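Local coordinates for protein probable methyltransferase (Bordetella pertussis, PDB 3KTY) that probably transfers methyl groups from S-adenosyl-L-methionine to RNA as a TrmH-family enzyme, this chain being its SpoU methylase domain, at residues A[82-87]-A[139-144]; A[10-15]-A[36-41]; A[14-19]-A[122-127]; A[100-105]-A[144-149]. All blocks are in the same frame, centred on the assembly; numbering follows the deposited sequence.

Contact 1 (A[82-87]-A[139-144]); sequences VTLAFA and LCHRIC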
loop_
_atom_site.group_PDB
_atom_site.type_symbol
_atom_site.label_atom_id
_atom_site.label_comp_id
_atom_site.label_asym_id
_atom_site.label_seq_id
_atom_site.Cartn_x
_atom_site.Cartn_y
_atom_site.Cartn_z
ATOM N N VAL A 82 -22.718 -9.334 6.975
ATOM C CA VAL A 82 -22.171 -8.710 5.805
ATOM C C VAL A 82 -23.060 -8.904 4.604
ATOM O O VAL A 82 -23.446 -10.018 4.306
ATOM C CB VAL A 82 -20.768 -9.249 5.511
ATOM C CG1 VAL A 82 -20.267 -8.680 4.167
ATOM C CG2 VAL A 82 -19.824 -8.880 6.676
ATOM N N THR A 83 -23.343 -7.819 3.880
ATOM C CA THR A 83 -24.159 -7.903 2.668
ATOM C C THR A 83 -23.382 -8.041 1.359
ATOM O O THR A 83 -23.927 -8.516 0.372
ATOM C CB THR A 83 -25.196 -6.757 2.571
ATOM O OG1 THR A 83 -24.534 -5.487 2.605
ATOM C CG2 THR A 83 -26.180 -6.833 3.709
ATOM N N LEU A 84 -22.113 -7.645 1.360
ATOM C CA LEU A 84 -21.248 -7.770 0.180
ATOM C C LEU A 84 -19.809 -8.066 0.632
ATOM O O LEU A 84 -19.156 -7.237 1.270
ATOM C CB LEU A 84 -21.292 -6.496 -0.679
ATOM C CG LEU A 84 -20.329 -6.527 -1.873
ATOM C CD1 LEU A 84 -20.631 -7.702 -2.803
ATOM C CD2 LEU A 84 -20.289 -5.175 -2.664
ATOM N N ALA A 85 -19.335 -9.264 0.329
ATOM C CA ALA A 85 -18.071 -9.692 0.856
ATOM C C ALA A 85 -17.158 -10.074 -0.256
ATOM O O ALA A 85 -17.515 -10.901 -1.084
ATOM C CB ALA A 85 -18.237 -10.851 1.812
ATOM N N PHE A 86 -15.973 -9.477 -0.271
ATOM C CA PHE A 86 -14.960 -9.874 -1.257
ATOM C C PHE A 86 -13.920 -10.819 -0.695
ATOM O O PHE A 86 -13.304 -10.542 0.343
ATOM C CB PHE A 86 -14.254 -8.649 -1.839
ATOM C CG PHE A 86 -15.141 -7.786 -2.631
ATOM C CD1 PHE A 86 -15.322 -8.031 -3.987
ATOM C CD2 PHE A 86 -15.814 -6.725 -2.033
ATOM C CE1 PHE A 86 -16.142 -7.204 -4.752
ATOM C CE2 PHE A 86 -16.647 -5.882 -2.783
ATOM C CZ PHE A 86 -16.812 -6.129 -4.139
ATOM N N ALA A 87 -13.733 -11.939 -1.373
ATOM C CA ALA A 87 -12.586 -12.789 -1.084
ATOM C C ALA A 87 -11.337 -12.215 -1.787
ATOM O O ALA A 87 -11.229 -12.254 -3.011
ATOM C CB ALA A 87 -12.844 -14.175 -1.567
ATOM N N LEU A 139 -18.035 -18.907 0.476
ATOM C CA LEU A 139 -18.888 -18.129 1.366
ATOM C C LEU A 139 -18.973 -16.645 0.994
ATOM O O LEU A 139 -19.824 -15.927 1.498
ATOM C CB LEU A 139 -18.399 -18.249 2.805
ATOM C CG LEU A 139 -18.500 -19.617 3.508
ATOM C CD1 LEU A 139 -17.960 -19.536 4.937
ATOM C CD2 LEU A 139 -19.943 -20.156 3.500
ATOM N N CYS A 140 -18.090 -16.176 0.126
ATOM C CA CYS A 140 -18.082 -14.740 -0.229
ATOM C C CYS A 140 -18.891 -14.448 -1.486
ATOM O O CYS A 140 -19.174 -15.343 -2.273
ATOM C CB CYS A 140 -16.656 -14.233 -0.410
ATOM S SG CYS A 140 -15.635 -14.464 1.034
ATOM N N HIS A 141 -19.274 -13.198 -1.681
ATOM C CA HIS A 141 -20.069 -12.871 -2.862
ATOM C C HIS A 141 -19.204 -12.847 -4.101
ATOM O O HIS A 141 -19.601 -13.346 -5.151
ATOM C CB HIS A 141 -20.811 -11.556 -2.680
ATOM C CG HIS A 141 -21.748 -11.569 -1.514
ATOM N ND1 HIS A 141 -21.352 -11.229 -0.236
ATOM C CD2 HIS A 141 -23.057 -11.908 -1.426
ATOM C CE1 HIS A 141 -22.378 -11.349 0.587
ATOM N NE2 HIS A 141 -23.426 -11.753 -0.111
ATOM N N ARG A 142 -17.998 -12.310 -3.958
ATOM C CA ARG A 142 -17.085 -12.173 -5.085
ATOM C C ARG A 142 -15.665 -12.510 -4.713
ATOM O O ARG A 142 -15.289 -12.458 -3.518
ATOM C CB ARG A 142 -17.096 -10.744 -5.590
ATOM C CG ARG A 142 -18.434 -10.290 -6.082
ATOM C CD ARG A 142 -18.646 -10.741 -7.501
ATOM N NE ARG A 142 -19.404 -9.715 -8.179
ATOM C CZ ARG A 142 -18.960 -8.982 -9.193
ATOM N NH1 ARG A 142 -19.761 -8.071 -9.712
ATOM N NH2 ARG A 142 -17.745 -9.165 -9.700
ATOM N N ILE A 143 -14.892 -12.852 -5.746
ATOM C CA ILE A 143 -13.448 -12.976 -5.653
ATOM C C ILE A 143 -12.878 -11.714 -6.242
ATOM O O ILE A 143 -13.340 -11.234 -7.284
ATOM C CB ILE A 143 -12.910 -14.087 -6.546
ATOM C CG1 ILE A 143 -14.033 -14.728 -7.376
ATOM C CG2 ILE A 143 -12.111 -15.072 -5.745
ATOM C CD1 ILE A 143 -14.692 -15.989 -6.749
ATOM N N CYS A 144 -11.870 -11.160 -5.600
ATOM C CA CYS A 144 -11.107 -10.132 -6.277
ATOM C C CYS A 144 -9.619 -10.401 -6.065
ATOM O O CYS A 144 -9.253 -11.227 -5.240
ATOM C CB CYS A 144 -11.559 -8.721 -5.876
ATOM S SG CYS A 144 -11.020 -8.218 -4.297
#
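His141 reaches across the start of strand 84-89, where its ring nitrogen ND1 accepts from Ala85 N at 2.9 Å. The bond is bent, 142° at the hydrogen, and the donor is tilted out of the imidazole plane. Thr83 O lies over one face of the same ring, displaced toward the rim and 3.2 Å from His141 CE1, so the imidazole is fitted to the backbone leading into the strand. Ala85 O is gripped twice, by His141 N and by Arg142 N, both donors lying in its carbonyl plane.

Beyond this point the two strands pair in parallel. Ala87 is held on both of its polar backbone atoms: Ala87 N donates to Arg142 O at 2.7 Å, and Cys144 N donates to Ala87 O at 2.9 Å. Its methyl group packs on sulfur, with Ala87 CB 3.8 Å from Cys140 SG. On the other face of the sheet Phe86 and Arg142 lie side by side, pointing the same way; Phe86 CD1 is 3.6 Å from Arg142 CB, while the guanidinium leads away from the ring. Cys144 SG approaches the Phe86 ring obliquely in a sulfur-aromatic contact.

Helix 102-115 covers the Phe86 side through Ala105 and Leu108, and Leu79 of helix 75-79 touches Ala85. The far edge of strand 84-89 is hydrogen-bonded to strand 121-125, within the parallel alpha/beta sheet of the SpoU methylase domain.

Contact 2 (A[10-15]-A[36-41]); sequences RVRFIM and FGELVL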
loop_
_atom_site.group_PDB
_atom_site.type_symbol
_atom_site.label_atom_id
_atom_site.label_comp_id
_atom_site.label_asym_id
_atom_site.label_seq_id
_atom_site.Cartn_x
_atom_site.Cartn_y
_atom_site.Cartn_z
ATOM N N ARG A 10 -18.896 1.136 7.806
ATOM C CA ARG A 10 -19.672 0.061 7.178
ATOM C C ARG A 10 -18.832 -0.857 6.326
ATOM O O ARG A 10 -19.357 -1.715 5.584
ATOM C CB ARG A 10 -20.806 0.664 6.352
ATOM C CG ARG A 10 -21.857 1.327 7.223
ATOM C CD ARG A 10 -22.705 2.204 6.350
ATOM N NE ARG A 10 -23.411 1.438 5.334
ATOM C CZ ARG A 10 -24.142 1.997 4.380
ATOM N NH1 ARG A 10 -24.771 1.240 3.487
ATOM N NH2 ARG A 10 -24.250 3.322 4.334
ATOM N N VAL A 11 -17.514 -0.678 6.450
ATOM C CA VAL A 11 -16.565 -1.566 5.824
ATOM C C VAL A 11 -15.801 -2.372 6.867
ATOM O O VAL A 11 -15.301 -1.812 7.848
ATOM C CB VAL A 11 -15.547 -0.764 4.909
ATOM C CG1 VAL A 11 -14.462 -1.680 4.414
ATOM C CG2 VAL A 11 -16.290 -0.090 3.705
ATOM N N ARG A 12 -15.640 -3.663 6.617
ATOM C CA ARG A 12 -14.919 -4.543 7.553
ATOM C C ARG A 12 -13.841 -5.323 6.898
ATOM O O ARG A 12 -14.041 -5.811 5.786
ATOM C CB ARG A 12 -15.873 -5.576 8.133
ATOM C CG ARG A 12 -16.639 -4.986 9.217
ATOM C CD ARG A 12 -18.045 -5.236 8.976
ATOM N NE ARG A 12 -18.458 -6.272 9.867
ATOM C CZ ARG A 12 -19.366 -6.117 10.812
ATOM N NH1 ARG A 12 -19.986 -4.962 10.999
ATOM N NH2 ARG A 12 -19.634 -7.137 11.563
ATOM N N PHE A 13 -12.725 -5.506 7.608
ATOM C CA PHE A 13 -11.601 -6.315 7.103
ATOM C C PHE A 13 -11.404 -7.554 7.950
ATOM O O PHE A 13 -11.135 -7.483 9.146
ATOM C CB PHE A 13 -10.301 -5.497 7.059
ATOM C CG PHE A 13 -10.416 -4.233 6.242
ATOM C CD1 PHE A 13 -9.933 -4.181 4.951
ATOM C CD2 PHE A 13 -11.061 -3.127 6.753
ATOM C CE1 PHE A 13 -10.061 -3.030 4.184
ATOM C CE2 PHE A 13 -11.183 -1.980 6.012
ATOM C CZ PHE A 13 -10.693 -1.929 4.731
ATOM N N ILE A 14 -11.519 -8.691 7.291
ATOM C CA ILE A 14 -11.488 -9.975 7.930
ATOM C C ILE A 14 -10.244 -10.786 7.608
ATOM O O ILE A 14 -10.031 -11.189 6.471
ATOM C CB ILE A 14 -12.757 -10.774 7.584
ATOM C CG1 ILE A 14 -13.964 -9.896 7.910
ATOM C CG2 ILE A 14 -12.785 -12.106 8.402
ATOM C CD1 ILE A 14 -15.308 -10.563 7.680
HETATM N N MSE A 15 -9.429 -11.030 8.632
HETATM C CA MSE A 15 -8.258 -11.880 8.472
HETATM C C MSE A 15 -8.520 -13.303 8.945
HETATM O O MSE A 15 -8.833 -13.520 10.114
HETATM C CB MSE A 15 -7.109 -11.322 9.308
HETATM C CG MSE A 15 -6.543 -9.986 8.839
HETATM SE SE MSE A 15 -5.326 -9.359 10.233
HETATM C CE MSE A 15 -3.685 -10.375 9.759
ATOM N N PHE A 36 -10.281 3.426 8.327
ATOM C CA PHE A 36 -11.163 2.353 8.779
ATOM C C PHE A 36 -10.905 1.891 10.219
ATOM O O PHE A 36 -9.766 1.849 10.680
ATOM C CB PHE A 36 -11.111 1.180 7.815
ATOM C CG PHE A 36 -11.530 1.541 6.407
ATOM C CD1 PHE A 36 -12.878 1.591 6.061
ATOM C CD2 PHE A 36 -10.581 1.860 5.428
ATOM C CE1 PHE A 36 -13.280 1.930 4.728
ATOM C CE2 PHE A 36 -10.976 2.195 4.079
ATOM C CZ PHE A 36 -12.324 2.227 3.739
ATOM N N GLY A 37 -11.958 1.514 10.927
ATOM C CA GLY A 37 -11.758 1.105 12.304
ATOM C C GLY A 37 -12.145 -0.319 12.641
ATOM O O GLY A 37 -12.030 -0.717 13.799
ATOM N N GLU A 38 -12.611 -1.074 11.642
ATOM C CA GLU A 38 -13.241 -2.379 11.861
ATOM C C GLU A 38 -12.417 -3.572 11.401
ATOM O O GLU A 38 -12.400 -3.937 10.218
ATOM C CB GLU A 38 -14.618 -2.425 11.184
ATOM C CG GLU A 38 -15.731 -2.820 12.089
ATOM C CD GLU A 38 -16.025 -1.751 13.109
ATOM O OE1 GLU A 38 -16.442 -0.647 12.686
ATOM O OE2 GLU A 38 -15.829 -2.012 14.324
ATOM N N LEU A 39 -11.777 -4.217 12.358
ATOM C CA LEU A 39 -10.949 -5.377 12.067
ATOM C C LEU A 39 -11.505 -6.628 12.756
ATOM O O LEU A 39 -11.806 -6.612 13.928
ATOM C CB LEU A 39 -9.524 -5.134 12.544
ATOM C CG LEU A 39 -8.540 -6.309 12.404
ATOM C CD1 LEU A 39 -8.121 -6.552 10.972
ATOM C CD2 LEU A 39 -7.321 -6.002 13.234
ATOM N N VAL A 40 -11.599 -7.706 11.991
ATOM C CA VAL A 40 -12.142 -8.943 12.441
ATOM C C VAL A 40 -11.161 -10.083 12.193
ATOM O O VAL A 40 -10.614 -10.222 11.104
ATOM C CB VAL A 40 -13.484 -9.259 11.687
ATOM C CG1 VAL A 40 -14.066 -10.585 12.214
ATOM C CG2 VAL A 40 -14.490 -8.143 11.881
ATOM N N LEU A 41 -10.959 -10.907 13.192
ATOM C CA LEU A 41 -10.126 -12.094 13.060
ATOM C C LEU A 41 -10.964 -13.370 13.115
ATOM O O LEU A 41 -11.806 -13.508 13.990
ATOM C CB LEU A 41 -9.179 -12.154 14.233
ATOM C CG LEU A 41 -8.188 -10.995 14.480
ATOM C CD1 LEU A 41 -7.169 -11.484 15.440
ATOM C CD2 LEU A 41 -7.513 -10.600 13.193
HETATM O O HOH W 1 -14.056 -0.036 9.097
#
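Phe13 and Phe36 both place CG anti to the carbonyl carbon, beside the backbone N (chi1 -56° and -60°), and their side chains cross at about a right angle. The result is a T-shaped (edge-to-face) pair with centroids 5.2 Å apart and planes at 68°. The edge belongs to Phe13: its CE2 comes within 3.6 Å of Phe36 CG, and its CZ stands over one face of the Phe36 ring, offset toward the rim. Val11 meets the same ring obliquely, Val11 CB lying 3.5 Å from Phe36 CE1.

Further along, strands 11-16 and 39-42 pair in parallel. Phe13 is bonded through both its backbone N and its O, Phe13 N to Glu38 O and Val40 N to Phe13 O at 2.9 Å; Met15 N then donates to Val40 O. The selenium of Met15, a selenomethionine, touches two leucine methyls, with SE 3.9 Å from Leu41 CD2 and 4.0 Å from Leu39 CD1. Ile14 and Val40 run side by side on the opposite face, where helix 75-79 covers them. Helices 21-33 and 157-172 close over the aromatic face, Ile31 and Leu161 among their residues.

Arg12 and Glu38 also lie side by side, but they meet through methylene carbons, Arg12 CG and Glu38 CG being 3.7 Å apart, while Arg12 NH1 stays 5.8 Å from Glu38 OE1; Glu38 makes a long, weak ion pair with Arg68. The pairing within this beta-alpha-beta unit therefore rests on backbone bonds, the aromatic pair and aliphatic packing, with no salt bridge between Arg12 and Glu38.

Contact 3 (A[14-19]-A[122-127]); sequences IMTQPS and AIVLGT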
loop_
_atom_site.group_PDB
_atom_site.type_symbol
_atom_site.label_atom_id
_atom_site.label_comp_id
_atom_site.label_asym_id
_atom_site.label_seq_id
_atom_site.Cartn_x
_atom_site.Cartn_y
_atom_site.Cartn_z
ATOM N N ILE A 14 -11.519 -8.691 7.291
ATOM C CA ILE A 14 -11.488 -9.975 7.930
ATOM C C ILE A 14 -10.244 -10.786 7.608
ATOM O O ILE A 14 -10.031 -11.189 6.471
ATOM C CB ILE A 14 -12.757 -10.774 7.584
ATOM C CG1 ILE A 14 -13.964 -9.896 7.910
ATOM C CG2 ILE A 14 -12.785 -12.106 8.402
ATOM C CD1 ILE A 14 -15.308 -10.563 7.680
HETATM N N MSE A 15 -9.429 -11.030 8.632
HETATM C CA MSE A 15 -8.258 -11.880 8.472
HETATM C C MSE A 15 -8.520 -13.303 8.945
HETATM O O MSE A 15 -8.833 -13.520 10.114
HETATM C CB MSE A 15 -7.109 -11.322 9.308
HETATM C CG MSE A 15 -6.543 -9.986 8.839
HETATM SE SE MSE A 15 -5.326 -9.359 10.233
HETATM C CE MSE A 15 -3.685 -10.375 9.759
ATOM N N THR A 16 -8.382 -14.276 8.062
ATOM C CA THR A 16 -8.551 -15.656 8.498
ATOM C C THR A 16 -7.256 -16.406 8.887
ATOM O O THR A 16 -6.240 -16.376 8.186
ATOM C CB THR A 16 -9.311 -16.496 7.466
ATOM O OG1 THR A 16 -8.477 -16.696 6.322
ATOM C CG2 THR A 16 -10.619 -15.824 7.070
ATOM N N GLN A 17 -7.318 -17.090 10.020
ATOM C CA GLN A 17 -6.194 -17.866 10.512
ATOM C C GLN A 17 -4.923 -17.040 10.746
ATOM O O GLN A 17 -3.831 -17.553 10.556
ATOM C CB GLN A 17 -5.893 -19.016 9.555
ATOM C CG GLN A 17 -6.681 -20.259 9.818
ATOM C CD GLN A 17 -7.911 -20.363 8.950
ATOM O OE1 GLN A 17 -9.029 -20.072 9.390
ATOM N NE2 GLN A 17 -7.718 -20.794 7.708
ATOM N N PRO A 18 -5.054 -15.760 11.155
ATOM C CA PRO A 18 -3.816 -15.012 11.385
ATOM C C PRO A 18 -2.906 -15.828 12.260
ATOM O O PRO A 18 -3.330 -16.326 13.287
ATOM C CB PRO A 18 -4.282 -13.776 12.168
ATOM C CG PRO A 18 -5.657 -14.118 12.661
ATOM C CD PRO A 18 -6.218 -14.967 11.556
ATOM N N SER A 19 -1.661 -15.941 11.843
ATOM C CA SER A 19 -0.693 -16.803 12.502
ATOM C C SER A 19 0.303 -15.961 13.293
ATOM O O SER A 19 0.747 -16.372 14.361
ATOM C CB SER A 19 0.022 -17.649 11.449
ATOM O OG SER A 19 1.052 -18.407 12.022
ATOM N N ALA A 122 -17.402 -6.352 3.280
ATOM C CA ALA A 122 -16.225 -6.935 3.879
ATOM C C ALA A 122 -15.231 -7.339 2.839
ATOM O O ALA A 122 -15.582 -7.837 1.748
ATOM C CB ALA A 122 -16.578 -8.148 4.800
ATOM N N ILE A 123 -13.976 -7.115 3.211
ATOM C CA ILE A 123 -12.830 -7.676 2.529
ATOM C C ILE A 123 -12.281 -8.811 3.348
ATOM O O ILE A 123 -11.981 -8.632 4.516
ATOM C CB ILE A 123 -11.726 -6.637 2.418
ATOM C CG1 ILE A 123 -12.289 -5.390 1.743
ATOM C CG2 ILE A 123 -10.575 -7.189 1.540
ATOM C CD1 ILE A 123 -12.785 -5.672 0.351
ATOM N N VAL A 124 -12.132 -9.968 2.722
ATOM C CA VAL A 124 -11.678 -11.187 3.388
ATOM C C VAL A 124 -10.308 -11.687 2.928
ATOM O O VAL A 124 -10.135 -12.072 1.771
ATOM C CB VAL A 124 -12.705 -12.333 3.133
ATOM C CG1 VAL A 124 -12.324 -13.622 3.910
ATOM C CG2 VAL A 124 -14.123 -11.882 3.492
ATOM N N LEU A 125 -9.349 -11.721 3.843
ATOM C CA LEU A 125 -7.985 -12.196 3.543
ATOM C C LEU A 125 -7.558 -13.464 4.261
ATOM O O LEU A 125 -7.777 -13.610 5.467
ATOM C CB LEU A 125 -6.981 -11.166 3.996
ATOM C CG LEU A 125 -7.105 -9.777 3.424
ATOM C CD1 LEU A 125 -8.034 -8.964 4.320
ATOM C CD2 LEU A 125 -5.684 -9.159 3.335
ATOM N N GLY A 126 -6.879 -14.338 3.533
ATOM C CA GLY A 126 -6.169 -15.459 4.134
ATOM C C GLY A 126 -4.767 -15.051 4.549
ATOM O O GLY A 126 -4.471 -13.879 4.619
ATOM N N THR A 127 -3.899 -16.004 4.841
ATOM C CA THR A 127 -2.490 -15.666 5.015
ATOM C C THR A 127 -1.660 -16.547 4.088
ATOM O O THR A 127 -2.178 -17.530 3.547
ATOM C CB THR A 127 -2.027 -15.814 6.469
ATOM O OG1 THR A 127 -2.204 -17.171 6.883
ATOM C CG2 THR A 127 -2.837 -14.891 7.384
HETATM O O HOH W 2 -5.927 -18.579 5.504
#
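Thr16 ends the parallel pairing of strands 11-16 and 121-125, opposite Leu125 and Gly126. Its CB lies 3.8 Å from Leu125 O, the carbonyl that also accepts from Thr16 N at 2.7 Å in a nearly straight bond. From CB the side chain forks. OG1 sits between the backbone N and the carbonyl carbon (chi1 70°), 3.3 Å from Leu125 O and 3.4 Å from Gly126 CA; a water beside it accepts weakly from Thr127 N. The other branch, CG2, lies 3.9 Å from Leu125 O and 4.2 Å from Val124 CG1.

Before Thr16 the ladder is regular, Ile14 N donating to Ile123 O and Leu125 N to Ile14 O, both at 2.8 Å. Ile14 CD1 packs on Ala122 CB. After it the chains part, and Thr127 CG2 rests near Thr16 O, less certainly because Thr127 is poorly ordered. Leu125 packs against Val157, Ala160 and Leu161 of helix 157-172. Two strands far apart in sequence thus become neighbours in the middle of the sheet, as expected for the parallel alpha/beta core of a SPOUT methyltransferase.

Contact 4 (A[100-105]-A[144-149]); sequences CDIREA and CHIPAN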
loop_
_atom_site.group_PDB
_atom_site.type_symbol
_atom_site.label_atom_id
_atom_site.label_comp_id
_atom_site.label_asym_id
_atom_site.label_seq_id
_atom_site.Cartn_x
_atom_site.Cartn_y
_atom_site.Cartn_z
ATOM N N CYS A 100 -12.495 -10.102 -10.828
ATOM C CA CYS A 100 -12.471 -8.647 -10.815
ATOM C C CYS A 100 -11.285 -8.184 -9.947
ATOM O O CYS A 100 -10.882 -8.865 -9.008
ATOM C CB CYS A 100 -13.814 -8.051 -10.375
ATOM S SG CYS A 100 -13.943 -7.676 -8.629
ATOM N N ASP A 101 -10.700 -7.051 -10.290
ATOM C CA ASP A 101 -9.563 -6.577 -9.538
ATOM C C ASP A 101 -10.009 -5.661 -8.426
ATOM O O ASP A 101 -11.137 -5.178 -8.418
ATOM C CB ASP A 101 -8.517 -5.888 -10.442
ATOM C CG ASP A 101 -9.027 -4.602 -11.111
ATOM O OD1 ASP A 101 -9.838 -3.826 -10.539
ATOM O OD2 ASP A 101 -8.568 -4.356 -12.239
ATOM N N ILE A 102 -9.095 -5.398 -7.506
ATOM C CA ILE A 102 -9.394 -4.625 -6.312
ATOM C C ILE A 102 -9.967 -3.255 -6.652
ATOM O O ILE A 102 -10.669 -2.667 -5.856
ATOM C CB ILE A 102 -8.120 -4.476 -5.422
ATOM C CG1 ILE A 102 -8.459 -3.814 -4.107
ATOM C CG2 ILE A 102 -7.000 -3.683 -6.156
ATOM C CD1 ILE A 102 -9.342 -4.678 -3.237
ATOM N N ARG A 103 -9.642 -2.731 -7.830
ATOM C CA ARG A 103 -10.144 -1.415 -8.218
ATOM C C ARG A 103 -11.639 -1.482 -8.636
ATOM O O ARG A 103 -12.417 -0.647 -8.238
ATOM C CB ARG A 103 -9.237 -0.785 -9.282
ATOM C CG ARG A 103 -9.827 0.379 -10.037
ATOM C CD ARG A 103 -9.241 1.738 -9.649
ATOM N NE ARG A 103 -7.836 1.763 -9.194
ATOM C CZ ARG A 103 -6.860 2.457 -9.773
ATOM N NH1 ARG A 103 -7.103 3.155 -10.887
ATOM N NH2 ARG A 103 -5.644 2.469 -9.235
ATOM N N GLU A 104 -11.997 -2.491 -9.424
ATOM C CA GLU A 104 -13.394 -2.827 -9.691
ATOM C C GLU A 104 -14.160 -3.143 -8.382
ATOM O O GLU A 104 -15.288 -2.701 -8.167
ATOM C CB GLU A 104 -13.469 -3.988 -10.705
ATOM C CG GLU A 104 -12.799 -3.644 -12.045
ATOM C CD GLU A 104 -12.395 -4.851 -12.908
ATOM O OE1 GLU A 104 -11.968 -5.891 -12.365
ATOM O OE2 GLU A 104 -12.483 -4.742 -14.149
ATOM N N ALA A 105 -13.522 -3.870 -7.488
ATOM C CA ALA A 105 -14.181 -4.307 -6.297
ATOM C C ALA A 105 -14.504 -3.090 -5.429
ATOM O O ALA A 105 -15.635 -2.937 -4.918
ATOM C CB ALA A 105 -13.358 -5.367 -5.577
ATOM N N CYS A 144 -11.870 -11.160 -5.600
ATOM C CA CYS A 144 -11.107 -10.132 -6.277
ATOM C C CYS A 144 -9.619 -10.401 -6.065
ATOM O O CYS A 144 -9.253 -11.227 -5.240
ATOM C CB CYS A 144 -11.559 -8.721 -5.876
ATOM S SG CYS A 144 -11.020 -8.218 -4.297
ATOM N N HIS A 145 -8.772 -9.764 -6.855
ATOM C CA HIS A 145 -7.340 -10.011 -6.743
ATOM C C HIS A 145 -6.537 -8.731 -6.878
ATOM O O HIS A 145 -7.016 -7.714 -7.395
ATOM C CB HIS A 145 -6.859 -11.077 -7.743
ATOM C CG HIS A 145 -6.576 -10.546 -9.106
ATOM N ND1 HIS A 145 -5.366 -10.743 -9.742
ATOM C CD2 HIS A 145 -7.334 -9.817 -9.960
ATOM C CE1 HIS A 145 -5.399 -10.173 -10.935
ATOM N NE2 HIS A 145 -6.580 -9.603 -11.092
ATOM N N ILE A 146 -5.320 -8.779 -6.366
ATOM C CA ILE A 146 -4.410 -7.658 -6.508
ATOM C C ILE A 146 -3.403 -8.143 -7.524
ATOM O O ILE A 146 -2.646 -9.077 -7.242
ATOM C CB ILE A 146 -3.745 -7.328 -5.177
ATOM C CG1 ILE A 146 -4.819 -6.984 -4.135
ATOM C CG2 ILE A 146 -2.765 -6.199 -5.329
ATOM C CD1 ILE A 146 -4.305 -6.221 -2.948
ATOM N N PRO A 147 -3.448 -7.570 -8.743
ATOM C CA PRO A 147 -2.567 -7.969 -9.851
ATOM C C PRO A 147 -1.165 -7.381 -9.658
ATOM O O PRO A 147 -0.841 -6.405 -10.330
ATOM C CB PRO A 147 -3.251 -7.348 -11.087
ATOM C CG PRO A 147 -3.946 -6.084 -10.552
ATOM C CD PRO A 147 -4.375 -6.477 -9.121
ATOM N N ALA A 148 -0.371 -7.956 -8.754
ATOM C CA ALA A 148 0.974 -7.469 -8.474
ATOM C C ALA A 148 1.964 -8.244 -9.296
ATOM O O ALA A 148 1.604 -9.226 -9.927
ATOM C CB ALA A 148 1.310 -7.590 -7.009
ATOM N N ASN A 149 3.217 -7.801 -9.289
ATOM C CA ASN A 149 4.269 -8.466 -10.049
ATOM C C ASN A 149 4.181 -9.985 -9.947
ATOM O O ASN A 149 4.032 -10.537 -8.857
ATOM C CB ASN A 149 5.647 -7.987 -9.587
ATOM C CG ASN A 149 6.779 -8.673 -10.326
ATOM O OD1 ASN A 149 6.574 -9.679 -11.005
ATOM N ND2 ASN A 149 7.984 -8.131 -10.197
#
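Asp101 does two jobs at once: it pairs with His145 as the last residue of an edge strand and is the N-cap of helix 102-115. Its chi1 of 64° sets CG between the backbone N and the carbonyl carbon, and Asp101 OD1 accepts from Glu104 N at 2.8 Å. Glu104 OE1 receives Asp101 N in return, through its anti lone pair, which completes a capping box; Glu104 has a second conformer, so this return bond is less certain. The first turn of the helix is also tied to the sheet, because Ile102 N donates to His145 O at 3.1 Å, while His145 N donates to Cys100 O. Both bonds are bent, near 138°.

This short, weakly bonded strand forms one edge of the parallel sheet of the SpoU domain within this chain, and the second subunit packs here; SPOUT methyltransferases are commonly dimers. Tyr170 of the second subunit hydrogen-bonds Asp101 OD2, Arg169 of the second subunit holds Pro147 O, and Trp166 of the second subunit packs on Ile102 and Pro147.

Cys144 CB lies 3.8 Å from both Cys100 SG and Ala105 CB, its SG is 4.1 Å from Ile102 CD1, and Cys100 O comes close to CB. The His145 ring presents its edge, at CD2, to Cys100 O, and Pro147, the centre of an inverse gamma turn, sets its N over one face, offset toward the rim.

All four contacts belong to one parallel sheet. Contacts 2 and 3 are buried near its middle and share strand 11-16, one using each edge of it; contact 3 then meets contact 1 through backbone bonds between Phe86 and both Ala122 and Val124. Contacts 1 and 4 share strand 142-145 and Cys144, and both are only partly buried. Chemistry follows position. The two inner contacts have straight backbone bonds, joined in contact 2 by an aromatic pair and in contact 3 by aliphatic side chains and a threonine hydroxyl, whereas contact 1 adds a histidine ring acceptor and cysteine sulfur. Contact 4, farthest from the chain centre, has bent bonds, a helix cap and direct partners in the second subunit.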